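Long-range contacts in 5,10-methylenetetrahydromethanopterin reductase (Methanopyrus kandleri, PDB 1EZW), which catalyses the reversible, coenzyme F420-dependent reduction of methylenetetrahydromethanopterin to methyltetrahydromethanopterin, a step of methanogenesis from carbon dioxide: residues K246-A250 and A286-V290; V260-I266 and D293-F298; V307-E312 and E342-F347. Where two conformers were deposited one is given. Residue numbers count along the deposited sequence, not the author numbering.

Contact 1. Residues K246-A250 and A286-V290; sequences KIVVA and AIGLV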
loop_
_atom_site.group_PDB
_atom_site.type_symbol
_atom_site.label_atom_id
_atom_site.label_comp_id
_atom_site.label_asym_id
_atom_site.label_seq_id
_atom_site.Cartn_x
_atom_site.Cartn_y
_atom_site.Cartn_z
ATOM N N LYS A 246 29.341 -19.232 5.869
ATOM C CA LYS A 246 29.612 -20.268 6.873
ATOM C C LYS A 246 28.504 -20.768 7.774
ATOM O O LYS A 246 28.244 -21.976 7.806
ATOM C CB LYS A 246 30.862 -19.895 7.677
ATOM C CG LYS A 246 32.099 -19.943 6.780
ATOM C CD LYS A 246 33.407 -19.652 7.498
ATOM C CE LYS A 246 34.561 -19.618 6.494
ATOM N NZ LYS A 246 35.861 -19.215 7.103
ATOM N N ILE A 247 27.826 -19.879 8.492
ATOM C CA ILE A 247 26.753 -20.352 9.350
ATOM C C ILE A 247 25.724 -21.122 8.538
ATOM O O ILE A 247 25.264 -22.179 8.954
ATOM C CB ILE A 247 26.043 -19.198 10.097
ATOM C CG1 ILE A 247 24.932 -19.760 10.991
ATOM C CG2 ILE A 247 25.431 -18.215 9.094
ATOM C CD1 ILE A 247 25.393 -20.780 12.020
ATOM N N VAL A 248 25.369 -20.612 7.361
ATOM C CA VAL A 248 24.371 -21.306 6.559
ATOM C C VAL A 248 24.898 -22.650 6.037
ATOM O O VAL A 248 24.198 -23.648 6.093
ATOM C CB VAL A 248 23.870 -20.425 5.380
ATOM C CG1 VAL A 248 22.838 -21.193 4.563
ATOM C CG2 VAL A 248 23.229 -19.116 5.923
ATOM N N VAL A 249 26.130 -22.684 5.540
ATOM C CA VAL A 249 26.687 -23.941 5.042
ATOM C C VAL A 249 26.795 -24.953 6.194
ATOM O O VAL A 249 26.502 -26.141 6.013
ATOM C CB VAL A 249 28.068 -23.724 4.383
ATOM C CG1 VAL A 249 28.766 -25.057 4.173
ATOM C CG2 VAL A 249 27.872 -23.031 3.020
ATOM N N ALA A 250 27.184 -24.481 7.374
ATOM C CA ALA A 250 27.289 -25.372 8.529
ATOM C C ALA A 250 25.980 -26.136 8.717
ATOM O O ALA A 250 25.994 -27.352 8.898
ATOM C CB ALA A 250 27.630 -24.579 9.781
ATOM N N ALA A 286 31.207 -24.363 14.940
ATOM C CA ALA A 286 30.558 -24.829 13.716
ATOM C C ALA A 286 31.126 -24.077 12.522
ATOM O O ALA A 286 31.571 -24.686 11.546
ATOM C CB ALA A 286 29.059 -24.604 13.806
ATOM N N ILE A 287 31.115 -22.750 12.609
ATOM C CA ILE A 287 31.632 -21.896 11.551
ATOM C C ILE A 287 33.117 -22.166 11.312
ATOM O O ILE A 287 33.577 -22.210 10.171
ATOM C CB ILE A 287 31.424 -20.400 11.904
ATOM C CG1 ILE A 287 29.930 -20.075 11.888
ATOM C CG2 ILE A 287 32.182 -19.506 10.929
ATOM C CD1 ILE A 287 29.619 -18.640 12.207
ATOM N N GLY A 288 33.861 -22.354 12.398
ATOM C CA GLY A 288 35.284 -22.616 12.284
ATOM C C GLY A 288 35.606 -23.895 11.530
ATOM O O GLY A 288 36.656 -23.989 10.886
ATOM N N LEU A 289 34.709 -24.874 11.603
ATOM C CA LEU A 289 34.895 -26.153 10.917
ATOM C C LEU A 289 34.560 -26.150 9.415
ATOM O O LEU A 289 35.050 -27.002 8.669
ATOM C CB LEU A 289 34.073 -27.241 11.612
ATOM C CG LEU A 289 34.500 -27.525 13.055
ATOM C CD1 LEU A 289 33.656 -28.652 13.641
ATOM C CD2 LEU A 289 35.970 -27.902 13.067
ATOM N N VAL A 290 33.725 -25.210 8.967
ATOM C CA VAL A 290 33.362 -25.156 7.547
ATOM C C VAL A 290 34.590 -24.905 6.679
ATOM O O VAL A 290 35.248 -23.864 6.804
ATOM C CB VAL A 290 32.310 -24.042 7.265
ATOM C CG1 VAL A 290 32.042 -23.941 5.760
ATOM C CG2 VAL A 290 31.024 -24.351 8.006
#

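Contact 2. Residues V260-I266 and D293-F298; sequences VLERHGI and DMIEAF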
loop_
_atom_site.group_PDB
_atom_site.type_symbol
_atom_site.label_atom_id
_atom_site.label_comp_id
_atom_site.label_asym_id
_atom_site.label_seq_id
_atom_site.Cartn_x
_atom_site.Cartn_y
_atom_site.Cartn_z
ATOM N N VAL A 260 24.894 -37.318 -0.300
ATOM C CA VAL A 260 25.200 -35.956 -0.729
ATOM C C VAL A 260 26.620 -35.605 -0.273
ATOM O O VAL A 260 27.394 -35.056 -1.049
ATOM C CB VAL A 260 24.165 -34.939 -0.167
ATOM C CG1 VAL A 260 24.556 -33.505 -0.533
ATOM C CG2 VAL A 260 22.794 -35.231 -0.762
ATOM N N LEU A 261 26.972 -35.942 0.969
ATOM C CA LEU A 261 28.322 -35.666 1.479
ATOM C C LEU A 261 29.358 -36.413 0.630
ATOM O O LEU A 261 30.425 -35.868 0.289
ATOM C CB LEU A 261 28.456 -36.089 2.952
ATOM C CG LEU A 261 27.560 -35.423 4.012
ATOM C CD1 LEU A 261 27.926 -35.945 5.403
ATOM C CD2 LEU A 261 27.758 -33.913 3.973
ATOM N N GLU A 262 29.031 -37.656 0.276
ATOM C CA GLU A 262 29.912 -38.479 -0.542
ATOM C C GLU A 262 30.083 -37.840 -1.910
ATOM O O GLU A 262 31.202 -37.739 -2.424
ATOM C CB GLU A 262 29.321 -39.881 -0.712
ATOM C CG GLU A 262 30.152 -40.788 -1.602
ATOM C CD GLU A 262 29.506 -42.153 -1.818
ATOM O OE1 GLU A 262 28.353 -42.207 -2.312
ATOM O OE2 GLU A 262 30.154 -43.173 -1.504
ATOM N N ARG A 263 28.966 -37.420 -2.499
ATOM C CA ARG A 263 28.961 -36.766 -3.813
ATOM C C ARG A 263 29.938 -35.589 -3.895
ATOM O O ARG A 263 30.593 -35.383 -4.916
ATOM C CB ARG A 263 27.535 -36.250 -4.130
ATOM C CG ARG A 263 27.392 -35.373 -5.380
ATOM C CD ARG A 263 25.974 -34.764 -5.443
ATOM N NE ARG A 263 24.967 -35.817 -5.473
ATOM C CZ ARG A 263 23.681 -35.661 -5.178
ATOM N NH1 ARG A 263 22.875 -36.706 -5.248
ATOM N NH2 ARG A 263 23.194 -34.475 -4.808
ATOM N N HIS A 264 30.034 -34.828 -2.811
ATOM C CA HIS A 264 30.868 -33.637 -2.789
ATOM C C HIS A 264 32.210 -33.854 -2.099
ATOM O O HIS A 264 32.934 -32.902 -1.828
ATOM C CB HIS A 264 30.070 -32.477 -2.140
ATOM C CG HIS A 264 28.872 -32.048 -2.949
ATOM N ND1 HIS A 264 28.985 -31.380 -4.151
ATOM C CD2 HIS A 264 27.548 -32.303 -2.790
ATOM C CE1 HIS A 264 27.789 -31.248 -4.701
ATOM N NE2 HIS A 264 26.898 -31.800 -3.894
ATOM N N GLY A 265 32.526 -35.121 -1.841
ATOM C CA GLY A 265 33.787 -35.479 -1.207
ATOM C C GLY A 265 34.010 -34.752 0.097
ATOM O O GLY A 265 35.128 -34.305 0.392
ATOM N N ILE A 266 32.953 -34.642 0.893
ATOM C CA ILE A 266 33.041 -33.931 2.158
ATOM C C ILE A 266 33.681 -34.720 3.292
ATOM O O ILE A 266 33.425 -35.909 3.450
ATOM C CB ILE A 266 31.646 -33.462 2.620
ATOM C CG1 ILE A 266 31.056 -32.504 1.577
ATOM C CG2 ILE A 266 31.742 -32.757 3.954
ATOM C CD1 ILE A 266 31.873 -31.217 1.363
ATOM N N ASP A 293 35.852 -27.046 0.738
ATOM C CA ASP A 293 35.085 -27.996 -0.050
ATOM C C ASP A 293 33.599 -27.918 0.263
ATOM O O ASP A 293 32.771 -28.082 -0.630
ATOM C CB ASP A 293 35.597 -29.419 0.142
ATOM C CG ASP A 293 37.044 -29.574 -0.299
ATOM O OD1 ASP A 293 37.455 -28.965 -1.324
ATOM O OD2 ASP A 293 37.776 -30.324 0.368
ATOM N N MET A 294 33.265 -27.662 1.523
ATOM C CA MET A 294 31.856 -27.538 1.913
ATOM C C MET A 294 31.262 -26.267 1.288
ATOM O O MET A 294 30.117 -26.272 0.819
ATOM C CB MET A 294 31.719 -27.439 3.424
ATOM C CG MET A 294 32.236 -28.634 4.165
ATOM S SD MET A 294 32.273 -28.257 5.909
ATOM C CE MET A 294 33.192 -29.756 6.532
ATOM N N ILE A 295 32.036 -25.186 1.294
ATOM C CA ILE A 295 31.579 -23.934 0.711
ATOM C C ILE A 295 31.377 -24.105 -0.793
ATOM O O ILE A 295 30.400 -23.613 -1.359
ATOM C CB ILE A 295 32.574 -22.805 1.041
ATOM C CG1 ILE A 295 32.484 -22.521 2.551
ATOM C CG2 ILE A 295 32.311 -21.566 0.175
ATOM C CD1 ILE A 295 33.518 -21.546 3.065
ATOM N N GLU A 296 32.285 -24.819 -1.458
ATOM C CA GLU A 296 32.161 -25.046 -2.900
ATOM C C GLU A 296 30.979 -25.976 -3.193
ATOM O O GLU A 296 30.285 -25.847 -4.202
ATOM C CB GLU A 296 33.467 -25.676 -3.423
ATOM C CG GLU A 296 33.589 -25.910 -4.926
ATOM C CD GLU A 296 32.650 -26.965 -5.467
ATOM O OE1 GLU A 296 32.314 -27.931 -4.741
ATOM O OE2 GLU A 296 32.268 -26.836 -6.644
ATOM N N ALA A 297 30.742 -26.924 -2.307
ATOM C CA ALA A 297 29.667 -27.850 -2.537
ATOM C C ALA A 297 28.276 -27.283 -2.272
ATOM O O ALA A 297 27.330 -27.564 -3.019
ATOM C CB ALA A 297 29.864 -29.075 -1.662
ATOM N N PHE A 298 28.179 -26.471 -1.224
ATOM C CA PHE A 298 26.864 -26.032 -0.787
ATOM C C PHE A 298 26.486 -24.573 -0.891
ATOM O O PHE A 298 25.508 -24.159 -0.272
ATOM C CB PHE A 298 26.670 -26.522 0.653
ATOM C CG PHE A 298 26.881 -28.023 0.810
ATOM C CD1 PHE A 298 27.884 -28.527 1.648
ATOM C CD2 PHE A 298 26.103 -28.919 0.088
ATOM C CE1 PHE A 298 28.103 -29.911 1.743
ATOM C CE2 PHE A 298 26.311 -30.301 0.174
ATOM C CZ PHE A 298 27.318 -30.794 1.009
HETATM O O HOH W 1 31.526 -30.495 -4.946
HETATM O O HOH W 2 36.679 -31.987 1.709
#

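Contact 3. Residues V307-E312 and E342-F347; sequences VVDKIE and EVIPHF. Unlike the reference sequence in segment 342-347: Ile-344 (reference Leu).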
loop_
_atom_site.group_PDB
_atom_site.type_symbol
_atom_site.label_atom_id
_atom_site.label_comp_id
_atom_site.label_asym_id
_atom_site.label_seq_id
_atom_site.Cartn_x
_atom_site.Cartn_y
_atom_site.Cartn_z
ATOM N N VAL A 307 31.174 -15.666 -9.010
ATOM C CA VAL A 307 29.755 -16.018 -9.069
ATOM C C VAL A 307 29.286 -16.272 -10.483
ATOM O O VAL A 307 28.538 -17.225 -10.723
ATOM C CB VAL A 307 28.884 -14.898 -8.403
ATOM C CG1 VAL A 307 27.393 -15.096 -8.723
ATOM C CG2 VAL A 307 29.108 -14.959 -6.932
ATOM N N VAL A 308 29.696 -15.417 -11.412
ATOM C CA VAL A 308 29.306 -15.592 -12.786
ATOM C C VAL A 308 29.826 -16.946 -13.287
ATOM O O VAL A 308 29.099 -17.683 -13.946
ATOM C CB VAL A 308 29.835 -14.428 -13.668
ATOM C CG1 VAL A 308 29.748 -14.783 -15.155
ATOM C CG2 VAL A 308 28.960 -13.174 -13.402
ATOM N N ASP A 309 31.084 -17.265 -12.969
ATOM C CA ASP A 309 31.658 -18.554 -13.395
ATOM C C ASP A 309 30.867 -19.743 -12.855
ATOM O O ASP A 309 30.630 -20.727 -13.580
ATOM C CB ASP A 309 33.103 -18.668 -12.924
ATOM C CG ASP A 309 34.056 -17.791 -13.719
ATOM O OD1 ASP A 309 35.185 -17.582 -13.227
ATOM O OD2 ASP A 309 33.695 -17.334 -14.832
ATOM N N LYS A 310 30.471 -19.667 -11.585
ATOM C CA LYS A 310 29.691 -20.728 -10.969
ATOM C C LYS A 310 28.306 -20.849 -11.595
ATOM O O LYS A 310 27.831 -21.952 -11.855
ATOM C CB LYS A 310 29.607 -20.517 -9.457
ATOM C CG LYS A 310 30.960 -20.746 -8.773
ATOM C CD LYS A 310 30.908 -20.389 -7.290
ATOM C CE LYS A 310 32.248 -20.624 -6.582
ATOM N NZ LYS A 310 32.493 -22.087 -6.420
ATOM N N ILE A 311 27.654 -19.728 -11.870
ATOM C CA ILE A 311 26.343 -19.824 -12.515
ATOM C C ILE A 311 26.481 -20.434 -13.917
ATOM O O ILE A 311 25.651 -21.236 -14.331
ATOM C CB ILE A 311 25.672 -18.446 -12.573
ATOM C CG1 ILE A 311 25.351 -18.008 -11.142
ATOM C CG2 ILE A 311 24.415 -18.510 -13.444
ATOM C CD1 ILE A 311 24.896 -16.546 -11.041
ATOM N N GLU A 312 27.520 -20.065 -14.665
ATOM C CA GLU A 312 27.672 -20.675 -15.980
ATOM C C GLU A 312 27.672 -22.214 -15.876
ATOM O O GLU A 312 27.027 -22.885 -16.686
ATOM C CB GLU A 312 28.978 -20.196 -16.654
ATOM C CG GLU A 312 29.018 -18.700 -16.889
ATOM C CD GLU A 312 30.332 -18.226 -17.483
ATOM O OE1 GLU A 312 31.367 -18.875 -17.200
ATOM O OE2 GLU A 312 30.320 -17.197 -18.203
ATOM N N GLU A 342 26.367 -6.618 -11.860
ATOM C CA GLU A 342 27.532 -7.349 -12.385
ATOM C C GLU A 342 27.368 -8.841 -12.643
ATOM O O GLU A 342 28.367 -9.537 -12.987
ATOM C CB GLU A 342 28.723 -7.139 -11.448
ATOM C CG GLU A 342 28.982 -5.657 -11.127
ATOM C CD GLU A 342 30.318 -5.414 -10.455
ATOM O OE1 GLU A 342 30.530 -4.278 -9.960
ATOM O OE2 GLU A 342 31.168 -6.342 -10.426
ATOM N N VAL A 343 26.154 -9.364 -12.447
ATOM C CA VAL A 343 25.932 -10.778 -12.699
ATOM C C VAL A 343 24.863 -10.969 -13.763
ATOM O O VAL A 343 25.125 -11.553 -14.823
ATOM C CB VAL A 343 25.523 -11.541 -11.403
ATOM C CG1 VAL A 343 25.197 -13.003 -11.740
ATOM C CG2 VAL A 343 26.659 -11.482 -10.369
ATOM N N ILE A 344 23.639 -10.490 -13.494
ATOM C CA ILE A 344 22.554 -10.671 -14.448
ATOM C C ILE A 344 22.846 -10.210 -15.890
ATOM O O ILE A 344 22.489 -10.907 -16.828
ATOM C CB ILE A 344 21.243 -10.007 -13.909
ATOM C CG1 ILE A 344 20.805 -10.796 -12.660
ATOM C CG2 ILE A 344 20.133 -10.004 -14.982
ATOM C CD1 ILE A 344 19.543 -10.239 -11.953
ATOM N N PRO A 345 23.492 -9.038 -16.077
ATOM C CA PRO A 345 23.792 -8.574 -17.443
ATOM C C PRO A 345 24.625 -9.576 -18.282
ATOM O O PRO A 345 24.584 -9.549 -19.526
ATOM C CB PRO A 345 24.538 -7.261 -17.189
ATOM C CG PRO A 345 23.875 -6.764 -15.888
ATOM C CD PRO A 345 23.965 -8.049 -15.091
ATOM N N HIS A 346 25.368 -10.451 -17.610
ATOM C CA HIS A 346 26.189 -11.456 -18.293
ATOM C C HIS A 346 25.342 -12.603 -18.797
ATOM O O HIS A 346 25.822 -13.443 -19.557
ATOM C CB HIS A 346 27.257 -12.028 -17.363
ATOM C CG HIS A 346 28.335 -11.056 -17.013
ATOM N ND1 HIS A 346 29.264 -10.612 -17.931
ATOM C CD2 HIS A 346 28.615 -10.414 -15.855
ATOM C CE1 HIS A 346 30.072 -9.739 -17.352
ATOM N NE2 HIS A 346 29.697 -9.600 -16.091
ATOM N N PHE A 347 24.089 -12.651 -18.364
ATOM C CA PHE A 347 23.207 -13.719 -18.776
ATOM C C PHE A 347 21.957 -13.186 -19.456
ATOM O O PHE A 347 21.268 -13.944 -20.121
ATOM C CB PHE A 347 22.806 -14.580 -17.573
ATOM C CG PHE A 347 23.971 -15.194 -16.848
ATOM C CD1 PHE A 347 24.556 -14.563 -15.751
ATOM C CD2 PHE A 347 24.509 -16.397 -17.282
ATOM C CE1 PHE A 347 25.651 -15.122 -15.108
ATOM C CE2 PHE A 347 25.600 -16.962 -16.646
ATOM C CZ PHE A 347 26.179 -16.334 -15.561
#

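Contact 1. Residues K246-A250 and A286-V290
Ile-287 on helix 283-289 and Val-290 just beyond it, three residues apart, pack against helix 238-254, and their rotamers direct particular methyls at that helix. Ile-287, in the m,t rotamer, points sideways yet loses 69 Å² to the contact: its CG2 lies 3.5 Å from CB of Lys-246, while its CD1 comes to 4.2 Å from CB of Ile-247. Its CG1 also sits 4.0 Å from the backbone N of Ile-247, an amide without a bond to the preceding turn, at the kink in that helix. Val-290, in the loop that follows the helix, has the largest area covered by the other segment, 81 Å². In its t rotamer its two methyls diverge: CG1 meets CG1 of Val-249 at 3.8 Å, and CG2 touches CB of Ala-250, also at 3.8 Å. Lys-246 is stretched out (m,t,t,t), so its aliphatic part serves as an apolar surface, with CG 4.1 Å from CG1 of Val-290, and its NZ forms a salt bridge with Glu-243, one turn earlier. The small Ala-250 and Ala-286 approach with CB atoms 4.3 Å apart. Ile-274 of helix 273-277 adjoins Ala-250, and Ile-295 of helix 292-298 lies against Lys-246 and Val-290. No hydrogen bond crosses the 335 Å² interface. Such side-by-side apolar helix packing builds the small helical insertion that this luciferase-like TIM barrel carries between barrel strands 225-229 and 321-324.

Contact 2. Residues V260-I266 and D293-F298
Two waters make the polar links across this contact, which has no direct hydrogen bond between its segments. One water joins ND1 of His-264 at 2.8 Å to OE1 of Glu-296, to which it donates at 2.7 Å, in the conformer of Glu-296 given. The other donates to O of Gly-265 at 3.1 Å and to OD2 of Asp-293 at 2.4 Å, a notably short distance. His-264 and Gly-265 follow directly on helix 258-263, which closes in a Schellman motif: N of Ile-266 bonds to O of Leu-261 at 2.9 Å, N of Gly-265 bonds to O of Glu-262 at 3.0 Å, and Gly-265 is the C-prime residue with positive phi. The turn brings Ile-266 round to helix 292-298, where its CD1 lies 3.8 Å from CG of Met-294 and 4.2 Å from CB of Ala-297. Phe-298 fills the space beside it. CE1 of its ring meets CG1 of Ile-266 at 3.9 Å, CE2 has CG1 of Val-260 at its edge at 3.7 Å, and the His-264 ring leans obliquely against it, centroids 5.2 Å apart. CG of His-264 presses on CB of Ala-297 at 3.4 Å. NE2 of that imidazole is hydrogen-bonded to Asp-202 of helix 200-216, which also forms a salt bridge with Arg-263. The chemistry is thus divided: apolar side chains gather round Phe-298 and Ile-266, while the polar groups of the two segments meet through water rather than directly.

Contact 3. Residues V307-E312 and E342-F347
Phe-347, near the C-terminus of the chain, loses 78 Å² to helix 304-316, more than any other residue here. Its ring lies against one turn of that helix: CG2 of Ile-311 stands over the face in a CH-pi contact, 4.0 Å from the ring centroid and 29° off the normal, while at the edge CZ comes to 3.6 Å from the backbone O of Val-308 and CE2 to 3.8 Å from CG of Glu-312. Val-308, with 71 Å² covered, is the matching residue on the helix. Its CG1 touches CZ of Phe-347 at 3.9 Å, and its CG2 reaches O of Glu-342 at 3.7 Å and CD2 of His-346, also at 3.7 Å. Val-343, with 50 Å² covered, points at the helix from the turn after helix 332-342, with CG1 3.6 Å from CD1 of Ile-311 and CG2 4.0 Å from CG1 of Val-307. Phe-6 of barrel strand 5-10 touches Ile-311, Val-343 and Phe-347, so the tail packs on both a barrel helix and the barrel's first strand. Between the two segments there are no hydrogen bonds or salt bridges. The C-terminal tail is therefore held to this helix by dispersion and the hydrophobic effect: branched aliphatic groups pack on one another and on the Phe-347 ring, with His-346 at the margin.

Contacts 1 and 2 belong to the same helical insertion and meet directly: helix 292-298 of contact 2 lies against both segments of contact 1, with CG1 of Val-290 3.5 Å from CG1 of Ile-295, and their segments alternate along the chain. Contact 3 comes later in sequence, on the barrel itself, about 25 Å from contact 1 between centres; it touches contact 2 where Glu-296 and Lys-310 approach. Contact 2 is the most buried and adds water-mediated polar links to an apolar cluster round Phe-298. Contacts 1 and 3 are partly buried, the third more open to the surface, and mainly apolar, aliphatic in the first and centred on a phenylalanine in the third.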